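Local coordinates for fibronectin type III domain-containing protein (Simiduia agarivorans, PDB 6P2K), which probably hydrolyses beta-1,4-glucan backbones such as that of xyloglucan, the catalytic part being a glycoside hydrolase family 74 module built from seven-bladed beta-propellers, at residues B[374-379]-B[391-396]; B[92-97]-B[149-154]. One frame throughout, in Å; residues are numbered along the deposited sequence.

Contact 1: residues B[374-379]-B[391-396]; sequences KYSTPT and PTYKGK
Lys396 and Thr377 carry the polar side of this contact. The Lys396 chain runs back over the backbone of 374-376, its CD 3.7 Å from Lys374 C, and then bends at its last torsion (chi4 -68°), which sets NZ 3.0 Å from Thr377 OG1 in a hydrogen bond; the two side chains cross at about a right angle. A salt bridge to Glu47 gives this ammonium a second partner, and a water joins Thr377 OG1 to Gly395 O. Between the strands, Thr377 and Lys394 form a hydrogen-bonded antiparallel pair, Thr377 N to Lys394 O at 2.8 Å and Lys394 N to Thr377 O at 2.9 Å. Farther along, Thr379 N bonds to Thr392 O, and the hydroxyl of Thr379 donates from OG1 to Thr392 OG1 at 2.7 Å. Pro378 and Tyr393 share the other face, where Pro378 CB lies 3.5 Å from Tyr393 CE2 and Asn501 of the second subunit packs on both; Tyr393 OH is held by Asp322. The arrangement is direct antiparallel pairing in a branched sheet, where strand 388-395 also pairs with 381-385 and, through backbone bonding of Tyr393 with Trp432, with 431-432.

Contact 2: residues B[92-97]-B[149-154]; sequences ALVPET and SSWQTV
The backbones of 92-97 and 149-154 meet loop to loop, with no backbone-to-backbone hydrogen bond and Glu96 CA 6.4 Å from Trp151 CA. Inside the first segment, Val94 O accepts from both Thr97 N and Thr97 OG1, which arrive from the same face of its carbonyl plane and tie the turn together. That turn presents Glu96 to the other segment. Its chain is bent at chi2 (105°), and the carboxylate reaches the Trp151 backbone: Trp151 N donates to Glu96 OE1 at 2.8 Å, with an N-H...O angle of 140° and the donor well above the carboxylate plane. The same oxygen lies 3.1 Å from Ser150 CA. The other oxygen, OE2, sits 3.5 Å from Trp151 CD1 at the edge of the indole, near its plane, and the carboxylate stands almost perpendicular to the ring, 86° apart. One side chain thus meets both the backbone and the ring rim of the same residue. Val94 contributes the apolar part. Its CG1 is anti to the backbone N and comes within 3.4 Å of Trp151 NE1 and 3.5 Å of CD1, the two side chains crossing at about a right angle. Trp151 is buried, packing on Leu81 of strand 80-84 as well as on Ile115 and Ala117 of strand 114-119. Strand 92-93 ends one four-stranded antiparallel propeller blade and 152-155 the next. Trp151 closes an Asp-box turn that starts at Ser144, with Asn146 OD1 accepting from Ser150 N, and the contact joins this turn to the loop after the preceding blade's last strand.

The two contacts lie far apart in space, their centres 40 Å apart and their nearest atoms about 24 Å apart, and they follow one another in sequence, contact 2 closing before contact 1 opens. They work at different levels of the architecture. Contact 1 pairs strands within one sheet, whereas contact 2 joins the loop after the last strand of one sheet to the turn before the last strand of the next. Contact 1 is also nearer the middle of the molecule, its centre 18 Å from that of the chain against 29 Å for contact 2, and touches a second subunit. Both lie away from the zinc sites, including the one at Gln16 and Asp124.

Contact 1: residues B[374-379]-B[391-396]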
loop_
_atom_site.group_PDB
_atom_site.type_symbol
_atom_site.label_atom_id
_atom_site.label_comp_id
_atom_site.label_asym_id
_atom_site.label_seq_id
_atom_site.Cartn_x
_atom_site.Cartn_y
_atom_site.Cartn_z
ATOM N N LYS B 374 34.574 18.433 -12.089
ATOM C CA LYS B 374 34.925 19.848 -12.001
ATOM C C LYS B 374 33.923 20.735 -12.733
ATOM O O LYS B 374 34.272 21.820 -13.201
ATOM C CB LYS B 374 36.334 20.093 -12.543
ATOM C CG LYS B 374 37.437 19.379 -11.772
ATOM C CD LYS B 374 37.606 19.968 -10.377
ATOM C CE LYS B 374 38.797 19.350 -9.658
ATOM N NZ LYS B 374 39.245 20.190 -8.517
ATOM N N TYR B 375 32.673 20.291 -12.850
ATOM C CA TYR B 375 31.643 21.117 -13.463
ATOM C C TYR B 375 30.393 21.282 -12.617
ATOM O O TYR B 375 29.680 22.277 -12.803
ATOM C CB TYR B 375 31.252 20.567 -14.849
ATOM C CG TYR B 375 30.430 19.291 -14.859
ATOM C CD1 TYR B 375 31.029 18.046 -14.685
ATOM C CD2 TYR B 375 29.056 19.332 -15.080
ATOM C CE1 TYR B 375 30.283 16.881 -14.706
ATOM C CE2 TYR B 375 28.299 18.172 -15.104
ATOM C CZ TYR B 375 28.916 16.950 -14.920
ATOM O OH TYR B 375 28.160 15.798 -14.951
ATOM N N SER B 376 30.114 20.375 -11.683
ATOM C CA SER B 376 28.916 20.473 -10.865
ATOM C C SER B 376 29.206 19.891 -9.491
ATOM O O SER B 376 30.143 19.108 -9.311
ATOM C CB SER B 376 27.730 19.756 -11.519
ATOM O OG SER B 376 28.054 18.415 -11.843
ATOM N N THR B 377 28.379 20.275 -8.520
ATOM C CA THR B 377 28.589 19.913 -7.124
ATOM C C THR B 377 27.381 19.146 -6.604
ATOM O O THR B 377 26.252 19.660 -6.679
ATOM C CB THR B 377 28.825 21.164 -6.277
ATOM O OG1 THR B 377 29.864 21.949 -6.873
ATOM C CG2 THR B 377 29.232 20.781 -4.857
ATOM N N PRO B 378 27.554 17.941 -6.069
ATOM C CA PRO B 378 26.400 17.196 -5.557
ATOM C C PRO B 378 25.895 17.792 -4.254
ATOM O O PRO B 378 26.665 18.307 -3.442
ATOM C CB PRO B 378 26.961 15.788 -5.336
ATOM C CG PRO B 378 28.410 16.023 -5.017
ATOM C CD PRO B 378 28.820 17.210 -5.873
ATOM N N THR B 379 24.580 17.725 -4.066
ATOM C CA THR B 379 23.945 18.120 -2.818
ATOM C C THR B 379 23.508 16.877 -2.052
ATOM O O THR B 379 23.736 15.739 -2.470
ATOM C CB THR B 379 22.746 19.038 -3.066
ATOM O OG1 THR B 379 21.594 18.243 -3.374
ATOM C CG2 THR B 379 23.029 19.990 -4.212
ATOM N N PRO B 391 22.354 12.057 -6.620
ATOM C CA PRO B 391 22.227 13.392 -6.037
ATOM C C PRO B 391 21.730 14.389 -7.070
ATOM O O PRO B 391 21.850 14.186 -8.281
ATOM C CB PRO B 391 23.655 13.733 -5.589
ATOM C CG PRO B 391 24.460 12.471 -5.772
ATOM C CD PRO B 391 23.760 11.669 -6.811
ATOM N N THR B 392 21.148 15.476 -6.573
ATOM C CA THR B 392 20.995 16.648 -7.416
ATOM C C THR B 392 22.303 17.433 -7.413
ATOM O O THR B 392 23.137 17.289 -6.516
ATOM C CB THR B 392 19.837 17.527 -6.940
ATOM O OG1 THR B 392 20.125 18.032 -5.628
ATOM C CG2 THR B 392 18.537 16.731 -6.904
ATOM N N TYR B 393 22.484 18.266 -8.434
ATOM C CA TYR B 393 23.760 18.935 -8.652
ATOM C C TYR B 393 23.548 20.421 -8.887
ATOM O O TYR B 393 22.667 20.814 -9.660
ATOM C CB TYR B 393 24.506 18.318 -9.840
ATOM C CG TYR B 393 25.075 16.949 -9.552
ATOM C CD1 TYR B 393 24.295 15.805 -9.688
ATOM C CD2 TYR B 393 26.390 16.800 -9.136
ATOM C CE1 TYR B 393 24.814 14.551 -9.417
ATOM C CE2 TYR B 393 26.918 15.555 -8.865
ATOM C CZ TYR B 393 26.129 14.433 -9.007
ATOM O OH TYR B 393 26.660 13.191 -8.737
ATOM N N LYS B 394 24.363 21.242 -8.231
ATOM C CA LYS B 394 24.396 22.675 -8.478
ATOM C C LYS B 394 25.665 23.033 -9.243
ATOM O O LYS B 394 26.706 22.388 -9.091
ATOM C CB LYS B 394 24.318 23.469 -7.169
ATOM C CG LYS B 394 25.494 23.274 -6.227
ATOM C CD LYS B 394 25.288 24.067 -4.948
ATOM C CE LYS B 394 26.464 23.910 -4.006
ATOM N NZ LYS B 394 26.203 24.581 -2.703
ATOM N N GLY B 395 25.568 24.071 -10.069
ATOM C CA GLY B 395 26.673 24.428 -10.933
ATOM C C GLY B 395 27.870 24.975 -10.177
ATOM O O GLY B 395 27.774 25.479 -9.057
ATOM N N LYS B 396 29.030 24.870 -10.821
ATOM C CA LYS B 396 30.276 25.388 -10.275
ATOM C C LYS B 396 30.647 26.749 -10.849
ATOM O O LYS B 396 31.764 27.218 -10.625
ATOM C CB LYS B 396 31.417 24.394 -10.508
ATOM C CG LYS B 396 31.416 23.206 -9.550
ATOM C CD LYS B 396 32.696 22.380 -9.695
ATOM C CE LYS B 396 32.720 21.198 -8.737
ATOM N NZ LYS B 396 32.836 21.626 -7.313
HETATM O O HOH W 1 30.072 24.705 -13.934
HETATM O O HOH W 2 29.141 24.605 -6.758
#

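Contact 2: residues B[92-97]-B[149-154]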
loop_
_atom_site.group_PDB
_atom_site.type_symbol
_atom_site.label_atom_id
_atom_site.label_comp_id
_atom_site.label_asym_id
_atom_site.label_seq_id
_atom_site.Cartn_x
_atom_site.Cartn_y
_atom_site.Cartn_z
ATOM N N ALA B 92 41.378 42.794 -25.889
ATOM C CA ALA B 92 41.388 43.595 -27.101
ATOM C C ALA B 92 41.627 42.666 -28.280
ATOM O O ALA B 92 42.418 41.721 -28.185
ATOM C CB ALA B 92 42.464 44.685 -27.053
ATOM N N LEU B 93 40.946 42.931 -29.389
ATOM C CA LEU B 93 41.075 42.071 -30.554
ATOM C C LEU B 93 42.316 42.443 -31.354
ATOM O O LEU B 93 42.562 43.624 -31.622
ATOM C CB LEU B 93 39.822 42.166 -31.416
ATOM C CG LEU B 93 39.887 41.457 -32.760
ATOM C CD1 LEU B 93 39.635 39.960 -32.598
ATOM C CD2 LEU B 93 38.821 42.084 -33.607
ATOM N N VAL B 94 43.100 41.432 -31.721
ATOM C CA VAL B 94 44.329 41.635 -32.483
ATOM C C VAL B 94 43.953 42.005 -33.913
ATOM O O VAL B 94 43.262 41.230 -34.590
ATOM C CB VAL B 94 45.223 40.386 -32.435
ATOM C CG1 VAL B 94 46.480 40.596 -33.274
ATOM C CG2 VAL B 94 45.589 40.055 -30.995
ATOM N N PRO B 95 44.382 43.167 -34.415
ATOM C CA PRO B 95 43.874 43.628 -35.717
ATOM C C PRO B 95 44.319 42.774 -36.890
ATOM O O PRO B 95 43.565 42.643 -37.863
ATOM C CB PRO B 95 44.425 45.059 -35.825
ATOM C CG PRO B 95 44.850 45.426 -34.431
ATOM C CD PRO B 95 45.288 44.146 -33.799
ATOM N N GLU B 96 45.517 42.190 -36.837
ATOM C CA GLU B 96 45.990 41.396 -37.965
ATOM C C GLU B 96 45.200 40.105 -38.122
ATOM O O GLU B 96 45.132 39.554 -39.227
ATOM C CB GLU B 96 47.479 41.089 -37.808
ATOM C CG GLU B 96 48.360 42.323 -37.796
ATOM C CD GLU B 96 48.856 42.670 -36.408
ATOM O OE1 GLU B 96 50.062 42.954 -36.270
ATOM O OE2 GLU B 96 48.044 42.655 -35.457
ATOM N N THR B 97 44.596 39.611 -37.045
ATOM C CA THR B 97 43.841 38.368 -37.082
ATOM C C THR B 97 42.335 38.592 -37.142
ATOM O O THR B 97 41.572 37.644 -36.934
ATOM C CB THR B 97 44.190 37.503 -35.868
ATOM O OG1 THR B 97 43.690 38.118 -34.672
ATOM C CG2 THR B 97 45.698 37.334 -35.752
ATOM N N SER B 149 52.946 42.649 -30.325
ATOM C CA SER B 149 52.719 43.957 -30.934
ATOM C C SER B 149 52.279 43.819 -32.384
ATOM O O SER B 149 51.360 44.517 -32.833
ATOM C CB SER B 149 53.989 44.807 -30.847
ATOM O OG SER B 149 54.599 44.709 -29.575
ATOM N N SER B 150 52.920 42.921 -33.129
ATOM C CA SER B 150 52.674 42.778 -34.552
ATOM C C SER B 150 52.727 41.305 -34.932
ATOM O O SER B 150 53.355 40.489 -34.255
ATOM C CB SER B 150 53.689 43.582 -35.374
ATOM O OG SER B 150 54.999 43.410 -34.861
ATOM N N TRP B 151 52.050 40.970 -36.030
ATOM C CA TRP B 151 52.011 39.602 -36.531
ATOM C C TRP B 151 52.146 39.619 -38.043
ATOM O O TRP B 151 51.466 40.396 -38.721
ATOM C CB TRP B 151 50.710 38.892 -36.141
ATOM C CG TRP B 151 50.387 38.942 -34.683
ATOM C CD1 TRP B 151 49.887 40.005 -33.990
ATOM C CD2 TRP B 151 50.521 37.873 -33.738
ATOM N NE1 TRP B 151 49.708 39.667 -32.670
ATOM C CE2 TRP B 151 50.090 38.363 -32.489
ATOM C CE3 TRP B 151 50.966 36.550 -33.827
ATOM C CZ2 TRP B 151 50.093 37.579 -31.338
ATOM C CZ3 TRP B 151 50.968 35.772 -32.682
ATOM C CH2 TRP B 151 50.534 36.289 -31.455
ATOM N N GLN B 152 53.012 38.761 -38.567
ATOM C CA GLN B 152 53.190 38.605 -40.001
ATOM C C GLN B 152 52.602 37.270 -40.436
ATOM O O GLN B 152 52.587 36.300 -39.674
ATOM C CB GLN B 152 54.668 38.686 -40.396
ATOM C CG GLN B 152 55.386 39.918 -39.864
ATOM C CD GLN B 152 55.775 39.779 -38.405
ATOM O OE1 GLN B 152 56.338 38.764 -37.996
ATOM N NE2 GLN B 152 55.460 40.794 -37.607
ATOM N N THR B 153 52.110 37.233 -41.668
ATOM C CA THR B 153 51.420 36.067 -42.202
ATOM C C THR B 153 52.421 35.216 -42.976
ATOM O O THR B 153 52.911 35.629 -44.032
ATOM C CB THR B 153 50.254 36.490 -43.090
ATOM O OG1 THR B 153 49.471 37.476 -42.406
ATOM C CG2 THR B 153 49.379 35.298 -43.410
ATOM N N VAL B 154 52.725 34.037 -42.444
ATOM C CA VAL B 154 53.608 33.079 -43.097
ATOM C C VAL B 154 52.743 32.035 -43.786
ATOM O O VAL B 154 51.890 31.405 -43.150
ATOM C CB VAL B 154 54.572 32.424 -42.096
ATOM C CG1 VAL B 154 55.368 31.317 -42.775
ATOM C CG2 VAL B 154 55.504 33.461 -41.506
#